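Sensor protein (PDB 3BY9) probably senses C4-dicarboxylates such as succinate through this extracytoplasmic domain of DctB, a membrane-bound histidine kinase of a two-component system. Local coordinates at residues 117-122 with 128-133; 101-106 with 204-209. All coordinates share one frame; numbering follows the deposited sequence. Where two conformers were deposited one is given.

Contact 1 (117-122 with 128-133); sequences QYFALG and RGYYYA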
ATOM      1  N   GLN A 117       1.770   8.754   3.624  1.00  9.62           N
ATOM      2  CA  GLN A 117       1.102   7.650   2.940  1.00  8.44           C
ATOM      3  C   GLN A 117       1.947   6.404   3.151  1.00 10.72           C
ATOM      4  O   GLN A 117       3.168   6.490   3.403  1.00 12.52           O
ATOM      5  CB  GLN A 117       0.899   7.953   1.460  1.00 14.00           C
ATOM      6  CG  GLN A 117       2.176   8.275   0.708  1.00 14.22           C
ATOM      7  CD  GLN A 117       1.842   8.927  -0.639  1.00 19.25           C
ATOM      8  OE1 GLN A 117       2.058  10.139  -0.861  1.00 26.19           O
ATOM      9  NE2 GLN A 117       1.268   8.142  -1.523  1.00 15.01           N
ATOM     10  N   TYR A 118       1.319   5.222   3.026  1.00  8.50           N
ATOM     11  CA  TYR A 118       2.045   4.000   3.346  1.00  9.15           C
ATOM     12  C   TYR A 118       1.281   2.816   2.782  1.00  9.95           C
ATOM     13  O   TYR A 118       0.118   2.941   2.475  1.00 13.09           O
ATOM     14  CB  TYR A 118       2.054   3.842   4.880  1.00 10.14           C
ATOM     15  CG  TYR A 118       2.984   2.756   5.424  1.00 11.55           C
ATOM     16  CD1 TYR A 118       4.386   2.830   5.199  1.00 12.48           C
ATOM     17  CD2 TYR A 118       2.485   1.718   6.204  1.00 12.21           C
ATOM     18  CE1 TYR A 118       5.246   1.885   5.740  1.00 11.83           C
ATOM     19  CE2 TYR A 118       3.339   0.754   6.773  1.00 11.15           C
ATOM     20  CZ  TYR A 118       4.718   0.859   6.527  1.00 13.00           C
ATOM     21  OH  TYR A 118       5.557  -0.042   7.132  1.00 12.81           O
ATOM     22  N   PHE A 119       1.945   1.669   2.601  1.00  9.79           N
ATOM     23  CA  PHE A 119       1.188   0.478   2.162  1.00  9.44           C
ATOM     24  C   PHE A 119       1.640  -0.641   3.080  1.00  8.57           C
ATOM     25  O   PHE A 119       2.785  -0.630   3.556  1.00 10.42           O
ATOM     26  CB  PHE A 119       1.443   0.131   0.658  1.00  9.35           C
ATOM     27  CG  PHE A 119       2.893   0.032   0.286  1.00  8.27           C
ATOM     28  CD1 PHE A 119       3.590  -1.155   0.468  1.00 12.63           C
ATOM     29  CD2 PHE A 119       3.568   1.136  -0.219  1.00 15.00           C
ATOM     30  CE1 PHE A 119       4.969  -1.239   0.143  1.00 16.45           C
ATOM     31  CE2 PHE A 119       4.935   1.053  -0.536  1.00 17.31           C
ATOM     32  CZ  PHE A 119       5.620  -0.141  -0.350  1.00 17.40           C
ATOM     33  N   ALA A 120       0.742  -1.584   3.373  1.00  9.39           N
ATOM     34  CA  ALA A 120       1.088  -2.633   4.293  1.00 10.98           C
ATOM     35  C   ALA A 120       0.050  -3.727   4.293  1.00  9.84           C
ATOM     36  O   ALA A 120      -1.036  -3.575   3.729  1.00 11.87           O
ATOM     37  CB  ALA A 120       1.117  -2.057   5.719  1.00 10.62           C
ATOM     38  N   LEU A 121       0.417  -4.810   4.995  1.00  8.96           N
ATOM     39  CA  LEU A 121      -0.544  -5.889   5.265  1.00 10.25           C
ATOM     40  C   LEU A 121      -1.180  -5.509   6.597  1.00 10.02           C
ATOM     41  O   LEU A 121      -0.481  -5.346   7.598  1.00 11.53           O
ATOM     42  CB  LEU A 121       0.193  -7.240   5.408  1.00  9.85           C
ATOM     43  CG  LEU A 121      -0.729  -8.380   5.890  1.00 12.76           C
ATOM     44  CD1 LEU A 121      -1.817  -8.701   4.857  1.00 14.68           C
ATOM     45  CD2 LEU A 121       0.124  -9.648   6.078  1.00 15.10           C
ATOM     46  N   GLY A 122      -2.506  -5.300   6.604  1.00  9.67           N
ATOM     47  CA  GLY A 122      -3.230  -4.879   7.794  1.00 11.97           C
ATOM     48  C   GLY A 122      -3.145  -5.833   8.975  1.00 11.20           C
ATOM     49  O   GLY A 122      -3.424  -7.015   8.842  1.00 13.10           O
ATOM     50  N   ARG A 128      -4.394  -6.378   2.800  1.00 10.58           N
ATOM     51  CA  ARG A 128      -3.462  -5.327   2.370  1.00  9.44           C
ATOM     52  C   ARG A 128      -4.231  -4.011   2.135  1.00 13.19           C
ATOM     53  O   ARG A 128      -5.416  -4.012   1.798  1.00 14.10           O
ATOM     54  CB  ARG A 128      -2.836  -5.686   1.008  1.00 12.03           C
ATOM     55  CG  ARG A 128      -1.850  -6.863   1.019  1.00 12.30           C
ATOM     56  CD  ARG A 128      -1.443  -7.216  -0.421  1.00 14.62           C
ATOM     57  NE  ARG A 128      -2.591  -7.787  -1.135  1.00 15.09           N
ATOM     58  CZ  ARG A 128      -2.777  -7.719  -2.453  1.00 17.83           C
ATOM     59  NH1 ARG A 128      -1.889  -7.117  -3.233  1.00 13.43           N
ATOM     60  NH2 ARG A 128      -3.898  -8.209  -2.998  1.00 19.59           N
ATOM     61  N   GLY A 129      -3.524  -2.892   2.256  1.00 11.80           N
ATOM     62  CA  GLY A 129      -4.139  -1.625   1.970  1.00 10.07           C
ATOM     63  C   GLY A 129      -3.121  -0.559   1.630  1.00  9.70           C
ATOM     64  O   GLY A 129      -1.904  -0.742   1.828  1.00  9.93           O
ATOM     65  N   TYR A 130      -3.621   0.529   1.051  1.00  7.59           N
ATOM     66  CA  TYR A 130      -2.786   1.694   0.832  1.00  9.07           C
ATOM     67  C   TYR A 130      -3.401   2.683   1.859  1.00 10.83           C
ATOM     68  O   TYR A 130      -4.610   2.919   1.855  1.00 11.93           O
ATOM     69  CB  TYR A 130      -2.967   2.258  -0.564  1.00  8.85           C
ATOM     70  CG  TYR A 130      -1.822   3.166  -0.914  1.00  8.79           C
ATOM     71  CD1 TYR A 130      -0.622   2.652  -1.369  1.00 11.66           C
ATOM     72  CD2 TYR A 130      -1.910   4.537  -0.661  1.00 12.03           C
ATOM     73  CE1 TYR A 130       0.502   3.464  -1.559  1.00 12.47           C
ATOM     74  CE2 TYR A 130      -0.808   5.364  -0.851  1.00 10.23           C
ATOM     75  CZ  TYR A 130       0.388   4.834  -1.291  1.00 13.95           C
ATOM     76  OH  TYR A 130       1.500   5.661  -1.396  1.00 16.61           O
ATOM     77  N   TYR A 131      -2.545   3.321   2.657  1.00  7.76           N
ATOM     78  CA  TYR A 131      -3.007   4.192   3.724  1.00  8.97           C
ATOM     79  C   TYR A 131      -2.625   5.635   3.522  1.00 11.04           C
ATOM     80  O   TYR A 131      -1.467   5.916   3.167  1.00 11.31           O
ATOM     81  CB  TYR A 131      -2.377   3.745   5.068  1.00  9.65           C
ATOM     82  CG  TYR A 131      -2.683   2.313   5.497  1.00  8.62           C
ATOM     83  CD1 TYR A 131      -3.544   2.047   6.547  1.00  7.47           C
ATOM     84  CD2 TYR A 131      -2.037   1.223   4.891  1.00  8.44           C
ATOM     85  CE1 TYR A 131      -3.778   0.734   7.003  1.00  7.79           C
ATOM     86  CE2 TYR A 131      -2.263  -0.084   5.350  1.00 10.41           C
ATOM     87  CZ  TYR A 131      -3.119  -0.317   6.382  1.00  9.91           C
ATOM     88  OH  TYR A 131      -3.368  -1.602   6.805  1.00 10.84           O
ATOM     89  N   TYR A 132      -3.603   6.541   3.720  1.00  6.32           N
ATOM     90  CA  TYR A 132      -3.306   7.985   3.689  1.00  8.90           C
ATOM     91  C   TYR A 132      -3.623   8.516   5.092  1.00  7.74           C
ATOM     92  O   TYR A 132      -4.688   8.211   5.651  1.00  8.80           O
ATOM     93  CB  TYR A 132      -4.208   8.707   2.691  1.00  9.17           C
ATOM     94  CG  TYR A 132      -3.757   8.484   1.257  1.00  9.89           C
ATOM     95  CD1 TYR A 132      -2.637   9.147   0.766  1.00 11.76           C
ATOM     96  CD2 TYR A 132      -4.459   7.629   0.435  1.00 11.12           C
ATOM     97  CE1 TYR A 132      -2.220   8.964  -0.562  1.00 10.20           C
ATOM     98  CE2 TYR A 132      -4.069   7.433  -0.893  1.00  9.97           C
ATOM     99  CZ  TYR A 132      -2.977   8.096  -1.369  1.00 13.84           C
ATOM    100  OH  TYR A 132      -2.645   7.928  -2.690  1.00 15.71           O
ATOM    101  N   ALA A 133      -2.736   9.337   5.652  1.00  8.49           N
ATOM    102  CA  ALA A 133      -2.972   9.847   7.006  1.00  6.85           C
ATOM    103  C   ALA A 133      -2.712  11.347   7.046  1.00  8.19           C
ATOM    104  O   ALA A 133      -1.965  11.902   6.199  1.00 10.39           O
ATOM    105  CB  ALA A 133      -2.031   9.112   7.995  1.00 10.85           C
TER
HETATM  106  O   HOH W   1      -0.324   9.344  -3.510  1.00 18.51           O
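Y131 presents the CD2–CE2 edge of its ring to strand 117-121. CE2 lies 3.9 Å from A120 CB, and the phenol reaches further along, its OH coming to 3.4 Å from G122 CA. With CG anti to the carbonyl carbon (chi1 -59°), the ring runs lengthwise beside the neighbouring strand, keeping Y118 O in its plane. Y131 and Y118 are a hydrogen-bonded pair: Y131 N donates to Y118 O at 2.7 Å, and Y118 N to Y131 O at 2.9 Å. A120 and G129 form the next such pair. Strand 116-121 of this hairpin edges the five-stranded sheet, consistent with the ligand-binding one of the two PAS-like modules of DctB-type sensors. The Y118, A120 and Y131 face carries part of the succinate site: Y131 stacks on Y106, and its hydroxyl hydrogen-bonds to a succinate molecule. On the other face, Q117 extends beside Y132 and crosses Y130, with amide and ring planes 88° apart. Q117 NE2 lies in the Y130 ring plane and donates to Y130 OH; the modelled 2.5 Å is very short, so the exact length is doubtful. A water accepts from Q117 NE2 at 2.8 Å and is also hydrogen-bonded to Y132 OH. Y118 O sits 3.8 Å above the centre of the Y130 ring.

Contact 2 (101-106 with 204-209); sequences FAWRPY and QYLDSP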
ATOM      1  N   PHE A 101      -1.724   2.055  17.016  1.00  7.56           N
ATOM      2  CA  PHE A 101      -0.904   1.954  15.792  1.00  6.61           C
ATOM      3  C   PHE A 101       0.278   2.937  15.814  1.00  5.51           C
ATOM      4  O   PHE A 101       0.725   3.382  14.762  1.00  7.54           O
ATOM      5  CB  PHE A 101      -1.782   2.220  14.573  1.00  7.87           C
ATOM      6  CG  PHE A 101      -2.886   1.182  14.416  1.00  8.34           C
ATOM      7  CD1 PHE A 101      -2.559  -0.143  14.225  1.00  9.73           C
ATOM      8  CD2 PHE A 101      -4.224   1.534  14.527  1.00 10.57           C
ATOM      9  CE1 PHE A 101      -3.571  -1.157  14.157  1.00 13.27           C
ATOM     10  CE2 PHE A 101      -5.252   0.540  14.447  1.00 11.66           C
ATOM     11  CZ  PHE A 101      -4.905  -0.811  14.271  1.00 11.74           C
ATOM     12  N   ALA A 102       0.751   3.270  17.018  1.00  7.93           N
ATOM     13  CA  ALA A 102       1.877   4.239  17.092  1.00  7.19           C
ATOM     14  C   ALA A 102       3.092   3.670  16.406  1.00  8.65           C
ATOM     15  O   ALA A 102       3.976   4.415  16.011  1.00 13.61           O
ATOM     16  CB  ALA A 102       2.228   4.555  18.565  1.00 11.79           C
ATOM     17  N   TRP A 103       3.148   2.337  16.294  1.00 10.44           N
ATOM     18  CA  TRP A 103       4.252   1.641  15.649  1.00 11.54           C
ATOM     19  C   TRP A 103       4.204   1.719  14.110  1.00 11.85           C
ATOM     20  O   TRP A 103       5.215   1.379  13.408  1.00 13.24           O
ATOM     21  CB  TRP A 103       4.260   0.164  16.118  1.00 11.42           C
ATOM     22  CG  TRP A 103       2.973  -0.569  15.847  1.00 10.18           C
ATOM     23  CD1 TRP A 103       1.841  -0.603  16.663  1.00 12.15           C
ATOM     24  CD2 TRP A 103       2.646  -1.343  14.671  1.00 10.66           C
ATOM     25  NE1 TRP A 103       0.839  -1.343  16.019  1.00 12.95           N
ATOM     26  CE2 TRP A 103       1.309  -1.803  14.820  1.00 13.28           C
ATOM     27  CE3 TRP A 103       3.352  -1.691  13.511  1.00  9.26           C
ATOM     28  CZ2 TRP A 103       0.672  -2.593  13.845  1.00 11.45           C
ATOM     29  CZ3 TRP A 103       2.707  -2.487  12.535  1.00 12.39           C
ATOM     30  CH2 TRP A 103       1.389  -2.917  12.717  1.00 13.52           C
ATOM     31  N   ARG A 104       3.088   2.193  13.558  1.00  8.54           N
ATOM     32  CA  ARG A 104       2.995   2.294  12.100  1.00  7.38           C
ATOM     33  C   ARG A 104       3.577   3.595  11.590  1.00  8.71           C
ATOM     34  O   ARG A 104       3.304   4.662  12.135  1.00 10.04           O
ATOM     35  CB  ARG A 104       1.549   2.263  11.626  1.00  9.95           C
ATOM     36  CG  ARG A 104       0.961   0.901  11.541  1.00 10.08           C
ATOM     37  CD  ARG A 104       1.559   0.077  10.361  1.00  7.58           C
ATOM     38  NE  ARG A 104       0.621  -1.006   9.985  1.00  9.32           N
ATOM     39  CZ  ARG A 104       0.985  -2.158   9.419  1.00  9.04           C
ATOM     40  NH1 ARG A 104       2.258  -2.411   9.138  1.00  9.72           N
ATOM     41  NH2 ARG A 104       0.054  -3.114   9.222  1.00  9.94           N
ATOM     42  N   PRO A 105       4.311   3.541  10.488  1.00  9.00           N
ATOM     43  CA  PRO A 105       4.887   4.799   9.966  1.00  9.90           C
ATOM     44  C   PRO A 105       3.854   5.867   9.646  1.00 10.28           C
ATOM     45  O   PRO A 105       4.111   7.046   9.826  1.00 10.21           O
ATOM     46  CB  PRO A 105       5.598   4.333   8.702  1.00 10.32           C
ATOM     47  CG  PRO A 105       6.148   2.975   9.130  1.00 13.17           C
ATOM     48  CD  PRO A 105       4.936   2.352   9.855  1.00  9.34           C
ATOM     49  N   TYR A 106       2.672   5.480   9.145  1.00 10.83           N
ATOM     50  CA  TYR A 106       1.729   6.542   8.821  1.00  9.58           C
ATOM     51  C   TYR A 106       1.299   7.315  10.062  1.00  9.10           C
ATOM     52  O   TYR A 106       0.989   8.513   9.948  1.00  9.33           O
ATOM     53  CB  TYR A 106       0.527   6.000   8.012  1.00  8.93           C
ATOM     54  CG  TYR A 106      -0.317   4.955   8.734  1.00  8.49           C
ATOM     55  CD1 TYR A 106      -1.202   5.320   9.775  1.00  7.51           C
ATOM     56  CD2 TYR A 106      -0.260   3.606   8.361  1.00  8.93           C
ATOM     57  CE1 TYR A 106      -2.011   4.356  10.426  1.00  8.45           C
ATOM     58  CE2 TYR A 106      -1.063   2.643   9.015  1.00  7.49           C
ATOM     59  CZ  TYR A 106      -1.929   3.027  10.045  1.00  7.09           C
ATOM     60  OH  TYR A 106      -2.692   2.075  10.726  1.00  9.53           O
ATOM     61  N   GLN A 204       5.841  -4.198   8.286  1.00 12.97           N
ATOM     62  CA  GLN A 204       5.105  -3.761   7.098  1.00  9.79           C
ATOM     63  C   GLN A 204       4.276  -4.918   6.556  1.00 14.31           C
ATOM     64  O   GLN A 204       3.154  -4.686   6.093  1.00 11.61           O
ATOM     65  CB  GLN A 204       6.053  -3.264   6.023  1.00  9.47           C
ATOM     66  CG  GLN A 204       5.317  -2.620   4.803  1.00 12.38           C
ATOM     67  CD  GLN A 204       6.240  -1.709   4.025  1.00 16.28           C
ATOM     68  OE1 GLN A 204       7.472  -1.895   4.048  1.00 17.90           O
ATOM     69  NE2 GLN A 204       5.673  -0.725   3.316  1.00 13.17           N
ATOM     70  N   TYR A 205       4.825  -6.143   6.621  1.00 12.93           N
ATOM     71  CA  TYR A 205       4.087  -7.347   6.188  1.00 13.13           C
ATOM     72  C   TYR A 205       3.892  -8.269   7.403  1.00 12.28           C
ATOM     73  O   TYR A 205       3.853  -9.503   7.256  1.00 15.39           O
ATOM     74  CB  TYR A 205       4.843  -8.096   5.073  1.00 13.90           C
ATOM     75  CG  TYR A 205       5.225  -7.173   3.950  1.00 15.47           C
ATOM     76  CD1 TYR A 205       4.240  -6.492   3.214  1.00 17.40           C
ATOM     77  CD2 TYR A 205       6.548  -6.886   3.687  1.00 12.41           C
ATOM     78  CE1 TYR A 205       4.586  -5.549   2.251  1.00 19.20           C
ATOM     79  CE2 TYR A 205       6.900  -5.967   2.747  1.00 14.04           C
ATOM     80  CZ  TYR A 205       5.910  -5.292   2.020  1.00 17.64           C
ATOM     81  OH  TYR A 205       6.261  -4.385   1.059  1.00 16.74           O
ATOM     82  N   LEU A 206       3.701  -7.661   8.572  1.00 13.17           N
ATOM     83  CA  LEU A 206       3.495  -8.383   9.820  1.00 12.00           C
ATOM     84  C   LEU A 206       4.607  -9.439   9.968  1.00 18.09           C
ATOM     85  O   LEU A 206       5.797  -9.092   9.769  1.00 14.43           O
ATOM     86  CB  LEU A 206       2.118  -9.011   9.852  1.00 11.15           C
ATOM     87  CG  LEU A 206       0.991  -7.972   9.548  1.00 11.90           C
ATOM     88  CD1 LEU A 206      -0.394  -8.575   9.615  1.00 12.95           C
ATOM     89  CD2 LEU A 206       1.086  -6.793  10.507  1.00 14.84           C
ATOM     90  N   ASP A 207       4.227 -10.682  10.305  1.00 16.59           N
ATOM     91  CA  ASP A 207       5.222 -11.768  10.462  1.00 20.98           C
ATOM     92  C   ASP A 207       5.269 -12.686   9.234  1.00 20.27           C
ATOM     93  O   ASP A 207       5.605 -13.889   9.332  1.00 17.69           O
ATOM     94  CB  ASP A 207       4.891 -12.647  11.672  1.00 22.75           C
ATOM     95  CG  ASP A 207       4.895 -11.896  12.978  1.00 28.83           C
ATOM     96  OD1 ASP A 207       5.718 -10.978  13.147  1.00 25.41           O
ATOM     97  OD2 ASP A 207       4.096 -12.269  13.870  1.00 32.38           O
ATOM     98  N   SER A 208       4.953 -12.130   8.082  1.00 18.12           N
ATOM     99  CA  SER A 208       4.941 -12.909   6.860  1.00 19.85           C
ATOM    100  C   SER A 208       6.292 -13.433   6.517  1.00 18.66           C
ATOM    101  O   SER A 208       7.291 -12.717   6.615  1.00 16.60           O
ATOM    102  CB  SER A 208       4.490 -12.062   5.630  1.00 22.49           C
ATOM    103  OG  SER A 208       3.169 -11.599   5.767  1.00 20.74           O
ATOM    104  N   PRO A 209       6.363 -14.728   6.166  0.50 18.64           N
ATOM    105  CA  PRO A 209       7.675 -15.245   5.782  0.50 19.44           C
ATOM    106  C   PRO A 209       7.822 -14.577   4.415  0.50 21.57           C
ATOM    107  O   PRO A 209       6.821 -14.374   3.706  0.50 26.99           O
ATOM    108  CB  PRO A 209       7.428 -16.741   5.630  0.50 18.78           C
ATOM    109  CG  PRO A 209       6.447 -17.017   6.724  0.50 18.61           C
ATOM    110  CD  PRO A 209       5.493 -15.812   6.664  0.50 14.88           C
TER
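The guanidinium of R104 has Q204 CA beside it, close to its plane, 3.8 Å from NH1. One face of the group is covered from within its own segment: W103 CH2 lies over its centre, 3.3 Å above the plane. The W103 ring in turn has R104 CG on one face, 3.8 Å above the plane and displaced from the ring centre, while R104 CB rests on a face of the Y106 ring. Two turns frame this packing. R104 ends a type I beta turn that starts at F101, closed by R104 N to F101 O at 2.9 Å, and occupies the N-cap position of helix 105-110; in the other segment, Y205 to S208 form a type II' turn. L206 is the second residue of that turn, and its side chain crosses R104 at about a right angle. Its CD2 meets R104 NH2 at 4.0 Å, approaching the guanidinium obliquely, and lies 4.5 Å from W103 CH2. No hydrogen bond joins the two segments, so the meeting is by packing alone. The bend of R104 at chi2 (-71°) lets the chain fold over a face of the W103 ring, and its polar atoms find partners outside: NH2 bonds to L121 and NE to an oxygen of a bound succinate, to which Y106 OH also hydrogen-bonds. R104 and Y106 both belong to the succinate site. At the turn of 205-208, Y205 O accepts twice from S208, from N at 3.0 Å and from OG at 2.7 Å, the hydroxyl donor tilted 17° from the carbonyl plane.

Overall arrangement
Contact 1 is a buried contact near the centre of the chain, burying 535 Å² between two adjacent strands; contact 2 lies farther out, is partly exposed and buries 125 Å². The first is held mainly by paired backbone bonds, with one side-chain bond added; the second by van der Waals packing of the loop leading into helix 105-110 against the loop after helix 193-202. Their centres are 10 Å apart, and they touch directly through strand 116-121, which offers carbonyls to both halves of contact 2: that of L121 to segment 101-106, and F119 O, 2.9 Å from Q204 NE2, to segment 204-209 in a probable hydrogen bond. The succinate site draws on both contacts, with Y131 from the sheet and R104 and Y106 from segment 101-106.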